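Side-chain contacts in arsenate Reductase (Corynebacterium glutamicum, PDB 3T38), which probably reduces arsenate to arsenite in a thioredoxin-dependent reaction, using a low molecular weight tyrosine phosphatase fold: residues Thr11-Leu14 against Asn15-Asn19; Pro125-Leu128 against Glu129-Glu133. All blocks are in the same frame, centred on the assembly; numbering follows the deposited sequence.

Contact 1 (Thr11-Leu14 against Asn15-Asn19); sequences TNIL and NRIAN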
loop_
_atom_site.group_PDB
_atom_site.type_symbol
_atom_site.label_atom_id
_atom_site.label_comp_id
_atom_site.label_asym_id
_atom_site.label_seq_id
_atom_site.Cartn_x
_atom_site.Cartn_y
_atom_site.Cartn_z
ATOM N N THR A 11 11.099 13.461 -5.894
ATOM C CA THR A 11 10.012 13.744 -6.864
ATOM C C THR A 11 10.494 13.829 -8.307
ATOM O O THR A 11 9.859 13.329 -9.224
ATOM C CB THR A 11 9.266 15.104 -6.474
ATOM O OG1 THR A 11 8.387 14.871 -5.362
ATOM C CG2 THR A 11 8.453 15.757 -7.687
ATOM N N ASN A 12 11.604 14.527 -8.511
ATOM C CA ASN A 12 12.140 14.682 -9.830
ATOM C C ASN A 12 12.771 13.399 -10.346
ATOM O O ASN A 12 12.604 13.044 -11.514
ATOM C CB ASN A 12 13.116 15.878 -9.873
ATOM C CG ASN A 12 12.393 17.216 -9.719
ATOM O OD1 ASN A 12 11.215 17.357 -10.086
ATOM N ND2 ASN A 12 13.093 18.205 -9.155
ATOM N N ILE A 13 13.465 12.686 -9.476
ATOM C CA ILE A 13 14.031 11.393 -9.842
ATOM C C ILE A 13 12.926 10.440 -10.255
ATOM O O ILE A 13 13.019 9.861 -11.327
ATOM C CB ILE A 13 14.860 10.793 -8.718
ATOM C CG1 ILE A 13 16.000 11.760 -8.371
ATOM C CG2 ILE A 13 15.342 9.388 -9.084
ATOM C CD1 ILE A 13 15.442 13.153 -7.802
ATOM N N LEU A 14 11.905 10.309 -9.393
ATOM C CA LEU A 14 10.692 9.503 -9.641
ATOM C C LEU A 14 10.037 9.900 -10.985
ATOM O O LEU A 14 9.599 9.047 -11.756
ATOM C CB LEU A 14 9.701 9.568 -8.434
ATOM C CG LEU A 14 10.195 9.061 -7.047
ATOM C CD1 LEU A 14 9.208 9.352 -5.878
ATOM C CD2 LEU A 14 10.527 7.533 -7.042
ATOM N N ASN A 15 9.971 11.191 -11.280
ATOM C CA ASN A 15 9.447 11.604 -12.577
ATOM C C ASN A 15 10.253 10.993 -13.732
ATOM O O ASN A 15 9.655 10.546 -14.719
ATOM C CB ASN A 15 9.448 13.132 -12.741
ATOM C CG ASN A 15 8.376 13.809 -11.960
ATOM O OD1 ASN A 15 7.301 13.240 -11.716
ATOM N ND2 ASN A 15 8.639 15.048 -11.569
ATOM N N ARG A 16 11.586 10.959 -13.589
ATOM C CA ARG A 16 12.462 10.416 -14.638
ATOM C C ARG A 16 12.241 8.921 -14.893
ATOM O O ARG A 16 12.095 8.508 -16.036
ATOM C CB ARG A 16 13.936 10.755 -14.425
ATOM C CG ARG A 16 14.844 10.267 -15.565
ATOM C CD ARG A 16 16.352 10.224 -15.185
ATOM N NE ARG A 16 16.553 9.599 -13.874
ATOM C CZ ARG A 16 16.482 8.290 -13.658
ATOM N NH1 ARG A 16 16.248 7.462 -14.675
ATOM N NH2 ARG A 16 16.670 7.795 -12.433
ATOM N N ILE A 17 12.153 8.156 -13.809
ATOM C CA ILE A 17 11.789 6.732 -13.800
ATOM C C ILE A 17 10.398 6.424 -14.402
ATOM O O ILE A 17 10.244 5.473 -15.181
ATOM C CB ILE A 17 11.918 6.146 -12.339
ATOM C CG1 ILE A 17 13.367 6.224 -11.834
ATOM C CG2 ILE A 17 11.466 4.686 -12.272
ATOM C CD1 ILE A 17 13.446 6.211 -10.317
ATOM N N ALA A 18 9.385 7.217 -14.081
ATOM C CA ALA A 18 8.077 7.040 -14.713
ATOM C C ALA A 18 8.113 7.268 -16.242
ATOM O O ALA A 18 7.484 6.525 -16.983
ATOM C CB ALA A 18 7.067 7.956 -14.080
ATOM N N ASN A 19 8.857 8.269 -16.695
ATOM C CA ASN A 19 8.954 8.578 -18.133
ATOM C C ASN A 19 9.523 7.356 -18.824
ATOM O O ASN A 19 8.870 6.755 -19.677
ATOM C CB ASN A 19 9.790 9.860 -18.403
ATOM C CG ASN A 19 10.018 10.135 -19.924
ATOM O OD1 ASN A 19 9.725 9.283 -20.777
ATOM N ND2 ASN A 19 10.553 11.333 -20.257
#
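Ile13 and Ile17, one helical turn apart, make the apolar pairing of this stretch: CG2 of Ile13 meets CD1 of Ile17 at 3.9 Å, the two side chains passing each other at a slant. CG1 of Ile17 is anti to its own carbonyl carbon (chi1 -62°), which turns the chain back toward the preceding turn and sets CD1 beside both Ile13 CG2 and the Ile13 carbonyl oxygen. The same methyl, Ile13 CG2, has a second neighbour in NH2 of Arg16, 3.9 Å away. Arg16 leaves the backbone extended and then bends at chi3 (46°), bringing one face of its guanidinium over Ile13 O; its NH1 forms a salt bridge with Glu20 in the next turn.

Beneath these side chains runs the i to i+4 bonding of an alpha-helix, here the first modelled helix of the chain, 10-24, part of the helical N-terminal portion. Asn15 N donates to Thr11 O at 3.0 Å, and Ile17 N reaches Ile13 O at 3.1 Å. Between them, Arg16 N is bonded to Asn12 O and more weakly to Ile13 O.

Among the polar side chains, the Asn15 amide folds back on the Thr11 carbonyl, with Asn15 CG 3.1 Å from Thr11 O, but ND2 is too poorly angled to bond to that oxygen. Its side-chain neighbours are looser: Asn15 ND2 lies 4.0 Å from Thr11 CG2, while Asn12 OD1 stands 3.8 Å from Asn15 ND2, the two amide planes being turned 42° apart.

Leu14 packs on Phe39 and Tyr42 of helix 31-49, where Ala18 meets Asn35. Asn15 touches Phe39 as well as Arg152 of the second subunit, and Thr11 touches Tyr169 of that subunit.

Contact 2 (Pro125-Leu128 against Glu129-Glu133); sequences PLVL and EILSE
Val127 overlaps Leu131 along the buried side of the helix, the two side chains running abreast in a common direction. Contact is made by one branch of each, Val127 CG1 to Leu131 CD1 at 3.8 Å. That valine methyl is anti to the backbone N (chi1 175°), which directs it beside its own carbonyl carbon and onward to the next turn. CG of Leu131 also rests 3.4 Å from Val127 O, the acceptor for Leu131 N, so carbon and amide crowd round one oxygen.

A second apolar pair, Leu126 and Ile130, meets at its ends, CD1 to CD1 at 4.0 Å, with the chains crossing at an angle. CG1 of Ile130 presses tightly on Leu126 O, at 3.0 Å, the oxygen that also accepts Ile130 N-H. Further round the helix, CB of Ser132 sits against Leu128 O, which accepts a bond from Ser132 N at 2.9 Å, and Glu129 N donates to Pro125 O at 2.9 Å.

Val127 continues onto Ile97 and Ile190, Leu131 onto Ala100, and Ile130 onto Ile194, while Leu128 packs on Ile123 and Ile138. Val127, Ile130 and Leu131 thus carry one side of helix 125-133 against helices 94-106 and 190-211, in the alpha/beta arrangement of helices around a parallel sheet found in the low molecular weight tyrosine phosphatase fold.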
loop_
_atom_site.group_PDB
_atom_site.type_symbol
_atom_site.label_atom_id
_atom_site.label_comp_id
_atom_site.label_asym_id
_atom_site.label_seq_id
_atom_site.Cartn_x
_atom_site.Cartn_y
_atom_site.Cartn_z
ATOM N N PRO A 125 18.257 -8.996 10.420
ATOM C CA PRO A 125 19.699 -9.169 10.255
ATOM C C PRO A 125 20.193 -10.603 10.412
ATOM O O PRO A 125 21.091 -11.017 9.681
ATOM C CB PRO A 125 20.277 -8.317 11.400
ATOM C CG PRO A 125 19.315 -7.328 11.690
ATOM C CD PRO A 125 17.940 -7.858 11.297
ATOM N N LEU A 126 19.625 -11.351 11.357
ATOM C CA LEU A 126 19.948 -12.781 11.515
ATOM C C LEU A 126 19.517 -13.643 10.315
ATOM O O LEU A 126 20.198 -14.616 9.949
ATOM C CB LEU A 126 19.367 -13.351 12.808
ATOM C CG LEU A 126 20.248 -13.515 14.040
ATOM C CD1 LEU A 126 21.186 -14.760 13.945
ATOM C CD2 LEU A 126 21.059 -12.217 14.388
ATOM N N VAL A 127 18.379 -13.344 9.726
ATOM C CA VAL A 127 18.023 -13.972 8.441
ATOM C C VAL A 127 19.138 -13.766 7.406
ATOM O O VAL A 127 19.661 -14.715 6.835
ATOM C CB VAL A 127 16.668 -13.428 7.902
ATOM C CG1 VAL A 127 16.377 -13.991 6.509
ATOM C CG2 VAL A 127 15.571 -13.767 8.873
ATOM N N LEU A 128 19.524 -12.528 7.204
ATOM C CA LEU A 128 20.600 -12.201 6.301
ATOM C C LEU A 128 21.858 -13.003 6.630
ATOM O O LEU A 128 22.415 -13.660 5.742
ATOM C CB LEU A 128 20.925 -10.699 6.386
ATOM C CG LEU A 128 20.451 -9.637 5.367
ATOM C CD1 LEU A 128 19.143 -9.956 4.677
ATOM C CD2 LEU A 128 20.410 -8.207 5.973
ATOM N N GLU A 129 22.307 -12.943 7.887
ATOM C CA GLU A 129 23.510 -13.648 8.301
ATOM C C GLU A 129 23.440 -15.190 8.113
ATOM O O GLU A 129 24.383 -15.763 7.549
ATOM C CB GLU A 129 23.968 -13.246 9.727
ATOM C CG GLU A 129 25.173 -14.108 10.271
ATOM C CD GLU A 129 25.688 -13.685 11.664
ATOM O OE1 GLU A 129 25.087 -12.791 12.302
ATOM O OE2 GLU A 129 26.732 -14.229 12.113
ATOM N N ILE A 130 22.351 -15.839 8.557
ATOM C CA ILE A 130 22.233 -17.308 8.467
ATOM C C ILE A 130 22.160 -17.790 7.012
ATOM O O ILE A 130 22.815 -18.776 6.648
ATOM C CB ILE A 130 20.987 -17.920 9.216
ATOM C CG1 ILE A 130 20.835 -17.468 10.678
ATOM C CG2 ILE A 130 20.995 -19.466 9.144
ATOM C CD1 ILE A 130 21.929 -17.808 11.539
ATOM N N LEU A 131 21.332 -17.133 6.202
ATOM C CA LEU A 131 21.211 -17.493 4.781
ATOM C C LEU A 131 22.561 -17.306 4.130
ATOM O O LEU A 131 23.051 -18.189 3.447
ATOM C CB LEU A 131 20.148 -16.654 4.076
ATOM C CG LEU A 131 18.706 -16.983 4.474
ATOM C CD1 LEU A 131 17.766 -16.138 3.678
ATOM C CD2 LEU A 131 18.394 -18.522 4.314
ATOM N N SER A 132 23.168 -16.151 4.382
ATOM C CA SER A 132 24.559 -15.912 3.957
ATOM C C SER A 132 25.569 -17.013 4.334
ATOM O O SER A 132 26.358 -17.414 3.483
ATOM C CB SER A 132 25.043 -14.568 4.473
ATOM O OG SER A 132 26.374 -14.397 4.079
ATOM N N GLU A 133 25.511 -17.514 5.573
ATOM C CA GLU A 133 26.467 -18.520 6.101
ATOM C C GLU A 133 26.401 -19.851 5.404
ATOM O O GLU A 133 27.282 -20.675 5.587
ATOM C CB GLU A 133 26.175 -18.861 7.552
ATOM C CG GLU A 133 26.349 -17.761 8.544
ATOM C CD GLU A 133 26.292 -18.298 9.970
ATOM O OE1 GLU A 133 25.621 -17.660 10.822
ATOM O OE2 GLU A 133 26.918 -19.363 10.222
#

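Overall arrangement
Each contact joins successive turns of a single alpha-helix, linked by i to i+4 backbone bonds, but they lie in different parts of the chain: their centres are about 34 Å apart. Contact 1 belongs to the helical N-terminal portion, contact 2 to the low molecular weight phosphatase fold with its parallel sheet. Each is partly buried. In contact 1 asparagines and an arginine flank the aliphatic pair, and residues of the second subunit reach part of its surface. Contact 2 relies on two aliphatic pairs, one buried and one nearer the surface, and no other chain of the assembly touches it. Its exposed polar residues, Glu129 and Ser132, meet the preceding turn mainly through backbone and CB atoms.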